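Local coordinates for protein ATP-dependent RNA helicase HrpB (Escherichia coli, PDB 6EUD) that hydrolyses ATP to ADP and phosphate as a DExH-box RNA helicase that binds single-stranded RNA, at residues 358-363 and 383-388; 139-144 and 376-381. All coordinates share one frame; numbering follows the deposited sequence.

Along the chain the four segments come in the order 139-144, 358-363, 376-381 and 383-388, so the two contacts interleave. Their centres lie about 14 Å apart. Interaction 1 joins the starts of helices 361-370 and 386-398. Interaction 2 sets the loop between those two helices against helix 133-145 of the ATP-binding, RecA-like domain. Leu363 of interaction 1 touches Trp380 of interaction 2, and its side chain also packs on Leu133 and Leu137 of helix 133-145. The contacts therefore share one apolar region. Interaction 1 is probably internal to the winged-helix unit that follows the second RecA-like domain in this family, and interaction 2 lies between that unit and the first.

Interaction 1: residues 358-363 and 383-388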
loop_
_atom_site.group_PDB
_atom_site.type_symbol
_atom_site.label_atom_id
_atom_site.label_comp_id
_atom_site.label_asym_id
_atom_site.label_seq_id
_atom_site.Cartn_x
_atom_site.Cartn_y
_atom_site.Cartn_z
ATOM N N SER A 358 -4.780 -0.768 -0.737
ATOM C CA SER A 358 -5.020 -1.033 -2.159
ATOM C C SER A 358 -4.020 -0.423 -3.156
ATOM O O SER A 358 -3.292 0.530 -2.862
ATOM C CB SER A 358 -6.432 -0.574 -2.549
ATOM O OG SER A 358 -6.513 0.832 -2.638
ATOM N N ASP A 359 -3.995 -1.043 -4.334
ATOM C CA ASP A 359 -3.349 -0.535 -5.543
ATOM C C ASP A 359 -3.734 0.926 -5.776
ATOM O O ASP A 359 -4.909 1.268 -5.805
ATOM C CB ASP A 359 -3.776 -1.404 -6.732
ATOM C CG ASP A 359 -2.855 -1.279 -7.947
ATOM O OD1 ASP A 359 -2.323 -0.184 -8.255
ATOM O OD2 ASP A 359 -2.681 -2.318 -8.606
ATOM N N LEU A 360 -2.757 1.800 -5.934
ATOM C CA LEU A 360 -3.074 3.211 -6.071
ATOM C C LEU A 360 -2.763 3.747 -7.461
ATOM O O LEU A 360 -2.777 4.967 -7.672
ATOM C CB LEU A 360 -2.309 4.029 -5.022
ATOM C CG LEU A 360 -2.536 3.691 -3.551
ATOM C CD1 LEU A 360 -1.736 4.637 -2.676
ATOM C CD2 LEU A 360 -4.023 3.750 -3.183
ATOM N N SER A 361 -2.474 2.855 -8.409
ATOM C CA SER A 361 -2.189 3.298 -9.770
ATOM C C SER A 361 -3.393 4.048 -10.383
ATOM O O SER A 361 -3.207 5.066 -11.047
ATOM C CB SER A 361 -1.780 2.122 -10.651
ATOM O OG SER A 361 -2.748 1.086 -10.663
ATOM N N GLY A 362 -4.619 3.567 -10.146
ATOM C CA GLY A 362 -5.803 4.280 -10.598
ATOM C C GLY A 362 -5.958 5.643 -9.924
ATOM O O GLY A 362 -6.221 6.650 -10.588
ATOM N N LEU A 363 -5.791 5.671 -8.600
ATOM C CA LEU A 363 -5.900 6.895 -7.826
ATOM C C LEU A 363 -4.873 7.923 -8.262
ATOM O O LEU A 363 -5.173 9.111 -8.399
ATOM C CB LEU A 363 -5.742 6.584 -6.342
ATOM C CG LEU A 363 -5.627 7.793 -5.416
ATOM C CD1 LEU A 363 -6.857 8.669 -5.545
ATOM C CD2 LEU A 363 -5.499 7.286 -3.995
ATOM N N GLN A 383 -4.093 9.625 4.600
ATOM C CA GLN A 383 -3.165 9.879 3.509
ATOM C C GLN A 383 -2.771 8.565 2.863
ATOM O O GLN A 383 -2.565 7.574 3.560
ATOM C CB GLN A 383 -1.924 10.626 4.014
ATOM C CG GLN A 383 -2.156 12.101 4.339
ATOM C CD GLN A 383 -2.024 12.994 3.116
ATOM O OE1 GLN A 383 -1.614 12.538 2.048
ATOM N NE2 GLN A 383 -2.357 14.277 3.271
ATOM N N PRO A 384 -2.690 8.548 1.523
ATOM C CA PRO A 384 -2.228 7.354 0.809
ATOM C C PRO A 384 -0.820 6.986 1.283
ATOM O O PRO A 384 0.004 7.887 1.443
ATOM C CB PRO A 384 -2.215 7.793 -0.663
ATOM C CG PRO A 384 -3.066 8.988 -0.737
ATOM C CD PRO A 384 -3.021 9.656 0.608
ATOM N N PRO A 385 -0.552 5.690 1.513
ATOM C CA PRO A 385 0.752 5.223 2.011
ATOM C C PRO A 385 1.864 5.454 0.992
ATOM O O PRO A 385 1.678 5.161 -0.192
ATOM C CB PRO A 385 0.542 3.722 2.228
ATOM C CG PRO A 385 -0.960 3.526 2.240
ATOM C CD PRO A 385 -1.519 4.592 1.350
ATOM N N VAL A 386 3.004 5.955 1.459
ATOM C CA VAL A 386 4.144 6.286 0.609
ATOM C C VAL A 386 4.589 5.100 -0.239
ATOM O O VAL A 386 4.781 5.233 -1.445
ATOM C CB VAL A 386 5.332 6.783 1.463
ATOM C CG1 VAL A 386 6.504 7.222 0.580
ATOM C CG2 VAL A 386 4.884 7.922 2.354
ATOM N N VAL A 387 4.737 3.944 0.401
ATOM C CA VAL A 387 5.126 2.702 -0.265
ATOM C C VAL A 387 4.244 2.333 -1.458
ATOM O O VAL A 387 4.748 1.916 -2.498
ATOM C CB VAL A 387 5.105 1.514 0.748
ATOM C CG1 VAL A 387 5.228 0.149 0.038
ATOM C CG2 VAL A 387 6.193 1.702 1.768
ATOM N N ASN A 388 2.931 2.464 -1.305
ATOM C CA ASN A 388 2.014 2.108 -2.382
ATOM C C ASN A 388 1.935 3.190 -3.472
ATOM O O ASN A 388 1.656 2.885 -4.639
ATOM C CB ASN A 388 0.635 1.816 -1.812
ATOM C CG ASN A 388 0.623 0.557 -0.956
ATOM O OD1 ASN A 388 1.544 -0.255 -1.032
ATOM N ND2 ASN A 388 -0.424 0.383 -0.156
HETATM O O HOH W 1 -2.714 1.843 -0.562
HETATM O O HOH W 2 -0.127 0.876 -5.826
#
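Leu360 and Asn388 bring the two backbones closest, with CA atoms 6.4 Å apart. Leu360 is the N-cap of helix 361-370, and Asn388 lies in the first turn of helix 386-398. No direct hydrogen bond joins the segments. Leu360 carries the apolar part of the contact. Its CG stands anti to the carbonyl carbon (chi1 -59°), and CD1 continues anti to CA (chi2 -178°), which carries it to the other segment. CD1 lies 3.8 Å from Pro384 CB and equally 3.8 Å from Asn388 CB. It also meets the proline ring next in sequence, at Pro385 CD, 4.0 Å away. The leucine side chain crosses those of Pro384 and Asn388 at about a right angle. Leu363 adds a looser touch, CD2 against CG of Pro384. Leu360 also touches Leu389 and Ala392, further along helix 386-398.

Two waters supply the polar links. Water 1 donates to Ser358 O and accepts from Asn388 ND2, which is 2.7 Å from it. Water 2 accepts from Leu360 N, at 2.8 Å, and donates to Asn388 O. Each water thus bridges the segments. Asp359 OD1 accepts two hydrogen bonds from Ser361, the first residue of helix 361-370. Ser361 N meets Asp359 OD1 on its anti side at 3.0 Å, nearly straight (165°), and Ser361 OG from above the carboxylate plane. The first of these bonds makes an Asx turn. Two helices meeting near their N-termini, with two short strands, 402-403 and 406-407, following the second, are consistent with the winged-helix domain that follows the second RecA-like domain in DEAH/RHA helicases.

Interaction 2: residues 139-144 and 376-381; sequences LALLLD and AQMSWL
Met378 reaches from the loop to Ala140 and Asp144 on helix 133-145. Its CB bond points toward that helix, but CB itself lies beside the indole of its own segment, nearest Trp380 NE1, at 3.3 Å. CG runs on past the same ring, 4.0 Å from Trp380 CZ2. SD comes to 3.6 Å from Asp144 OD2, where the two side chains cross at about a right angle. A bend at chi3 (-65°) then sends the methyl to the helix: CE sits 3.7 Å from Ala140 CB and 4.1 Å from Leu141 CD2. Helix 133-145 follows the DEFH box in the first RecA-like domain, and the loop links helices 361-370 and 386-398, so this is probably a contact between that domain and the winged-helix unit. From the first of those helices, Leu367 also touches Met378, and Trp370 touches Leu141 and Asp144. Ala140 CB is shared with Trp380. It stands over one face of the six-membered ring, 3.9 Å from the centroid and 12° off the normal, a CH-pi contact. Trp380 NE1 hydrogen-bonds to Pro375 O. Leu143 CD1 touches Ser379 CB. Water 3 accepts from Ser379 N at 2.6 Å and donates to Ala140 O and Asp144 OD1.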
loop_
_atom_site.group_PDB
_atom_site.type_symbol
_atom_site.label_atom_id
_atom_site.label_comp_id
_atom_site.label_asym_id
_atom_site.label_seq_id
_atom_site.Cartn_x
_atom_site.Cartn_y
_atom_site.Cartn_z
ATOM N N LEU A 139 -14.652 12.494 -1.796
ATOM C CA LEU A 139 -14.563 13.504 -0.749
ATOM C C LEU A 139 -13.443 14.523 -0.996
ATOM O O LEU A 139 -13.663 15.725 -0.868
ATOM C CB LEU A 139 -14.357 12.848 0.615
ATOM C CG LEU A 139 -14.299 13.854 1.760
ATOM C CD1 LEU A 139 -15.566 14.681 1.758
ATOM C CD2 LEU A 139 -14.129 13.151 3.094
ATOM N N ALA A 140 -12.253 14.038 -1.346
ATOM C CA ALA A 140 -11.095 14.897 -1.610
ATOM C C ALA A 140 -11.316 15.858 -2.788
ATOM O O ALA A 140 -10.941 17.047 -2.713
ATOM C CB ALA A 140 -9.859 14.044 -1.858
ATOM N N LEU A 141 -11.907 15.346 -3.868
ATOM C CA LEU A 141 -12.198 16.163 -5.044
ATOM C C LEU A 141 -13.225 17.222 -4.704
ATOM O O LEU A 141 -13.051 18.397 -5.013
ATOM C CB LEU A 141 -12.697 15.292 -6.197
ATOM C CG LEU A 141 -11.628 14.322 -6.712
ATOM C CD1 LEU A 141 -12.220 13.278 -7.627
ATOM C CD2 LEU A 141 -10.550 15.100 -7.439
ATOM N N LEU A 142 -14.290 16.808 -4.039
ATOM C CA LEU A 142 -15.363 17.731 -3.684
ATOM C C LEU A 142 -14.928 18.842 -2.715
ATOM O O LEU A 142 -15.445 19.955 -2.768
ATOM C CB LEU A 142 -16.528 16.945 -3.096
ATOM C CG LEU A 142 -17.249 16.091 -4.131
ATOM C CD1 LEU A 142 -18.192 15.098 -3.469
ATOM C CD2 LEU A 142 -17.984 16.996 -5.115
ATOM N N LEU A 143 -13.984 18.545 -1.830
ATOM C CA LEU A 143 -13.441 19.570 -0.950
ATOM C C LEU A 143 -12.556 20.550 -1.744
ATOM O O LEU A 143 -12.368 21.701 -1.338
ATOM C CB LEU A 143 -12.651 18.925 0.186
ATOM C CG LEU A 143 -13.484 18.212 1.263
ATOM C CD1 LEU A 143 -12.602 17.563 2.338
ATOM C CD2 LEU A 143 -14.475 19.182 1.880
ATOM N N ASP A 144 -12.020 20.103 -2.879
ATOM C CA ASP A 144 -11.231 20.997 -3.707
ATOM C C ASP A 144 -12.127 21.844 -4.600
ATOM O O ASP A 144 -11.845 23.026 -4.811
ATOM C CB ASP A 144 -10.220 20.233 -4.549
ATOM C CG ASP A 144 -8.851 20.217 -3.913
ATOM O OD1 ASP A 144 -8.748 20.531 -2.706
ATOM O OD2 ASP A 144 -7.877 19.920 -4.621
ATOM N N ALA A 376 -0.433 14.524 -1.181
ATOM C CA ALA A 376 -0.524 15.229 0.098
ATOM C C ALA A 376 -1.248 16.577 -0.007
ATOM O O ALA A 376 -1.820 17.047 0.979
ATOM C CB ALA A 376 0.866 15.425 0.689
ATOM N N GLN A 377 -1.221 17.192 -1.191
ATOM C CA GLN A 377 -1.911 18.461 -1.431
ATOM C C GLN A 377 -3.408 18.378 -1.133
ATOM O O GLN A 377 -4.013 19.351 -0.702
ATOM C CB GLN A 377 -1.719 18.918 -2.878
ATOM C CG GLN A 377 -0.282 18.981 -3.362
ATOM C CD GLN A 377 -0.202 19.013 -4.884
ATOM O OE1 GLN A 377 -1.227 19.061 -5.564
ATOM N NE2 GLN A 377 1.013 18.989 -5.421
ATOM N N MET A 378 -3.999 17.212 -1.372
ATOM C CA MET A 378 -5.426 16.998 -1.133
ATOM C C MET A 378 -5.701 16.776 0.347
ATOM O O MET A 378 -4.777 16.525 1.118
ATOM C CB MET A 378 -5.925 15.787 -1.923
ATOM C CG MET A 378 -5.379 15.687 -3.336
ATOM S SD MET A 378 -6.321 16.673 -4.500
ATOM C CE MET A 378 -7.888 15.820 -4.429
ATOM N N SER A 379 -6.976 16.835 0.732
ATOM C CA SER A 379 -7.393 16.534 2.100
ATOM C C SER A 379 -7.974 15.123 2.223
ATOM O O SER A 379 -9.097 14.862 1.796
ATOM C CB SER A 379 -8.418 17.564 2.588
ATOM O OG SER A 379 -7.842 18.866 2.696
ATOM N N TRP A 380 -7.202 14.216 2.812
ATOM C CA TRP A 380 -7.642 12.842 3.021
ATOM C C TRP A 380 -8.018 12.595 4.467
ATOM O O TRP A 380 -7.486 13.247 5.360
ATOM C CB TRP A 380 -6.540 11.868 2.609
ATOM C CG TRP A 380 -6.087 12.143 1.273
ATOM C CD1 TRP A 380 -5.051 12.935 0.913
ATOM C CD2 TRP A 380 -6.684 11.676 0.065
ATOM N NE1 TRP A 380 -4.946 12.977 -0.449
ATOM C CE2 TRP A 380 -5.938 12.207 -0.995
ATOM C CE3 TRP A 380 -7.771 10.843 -0.221
ATOM C CZ2 TRP A 380 -6.243 11.933 -2.331
ATOM C CZ3 TRP A 380 -8.070 10.567 -1.550
ATOM C CH2 TRP A 380 -7.311 11.109 -2.583
ATOM N N LEU A 381 -8.934 11.665 4.714
ATOM C CA LEU A 381 -9.115 11.213 6.083
ATOM C C LEU A 381 -7.855 10.452 6.431
ATOM O O LEU A 381 -7.282 10.634 7.493
ATOM C CB LEU A 381 -10.358 10.339 6.267
ATOM C CG LEU A 381 -11.643 11.003 6.764
ATOM C CD1 LEU A 381 -12.605 9.957 7.290
ATOM C CD2 LEU A 381 -11.306 11.980 7.853
HETATM O O HOH W 3 -8.723 17.878 -0.893
#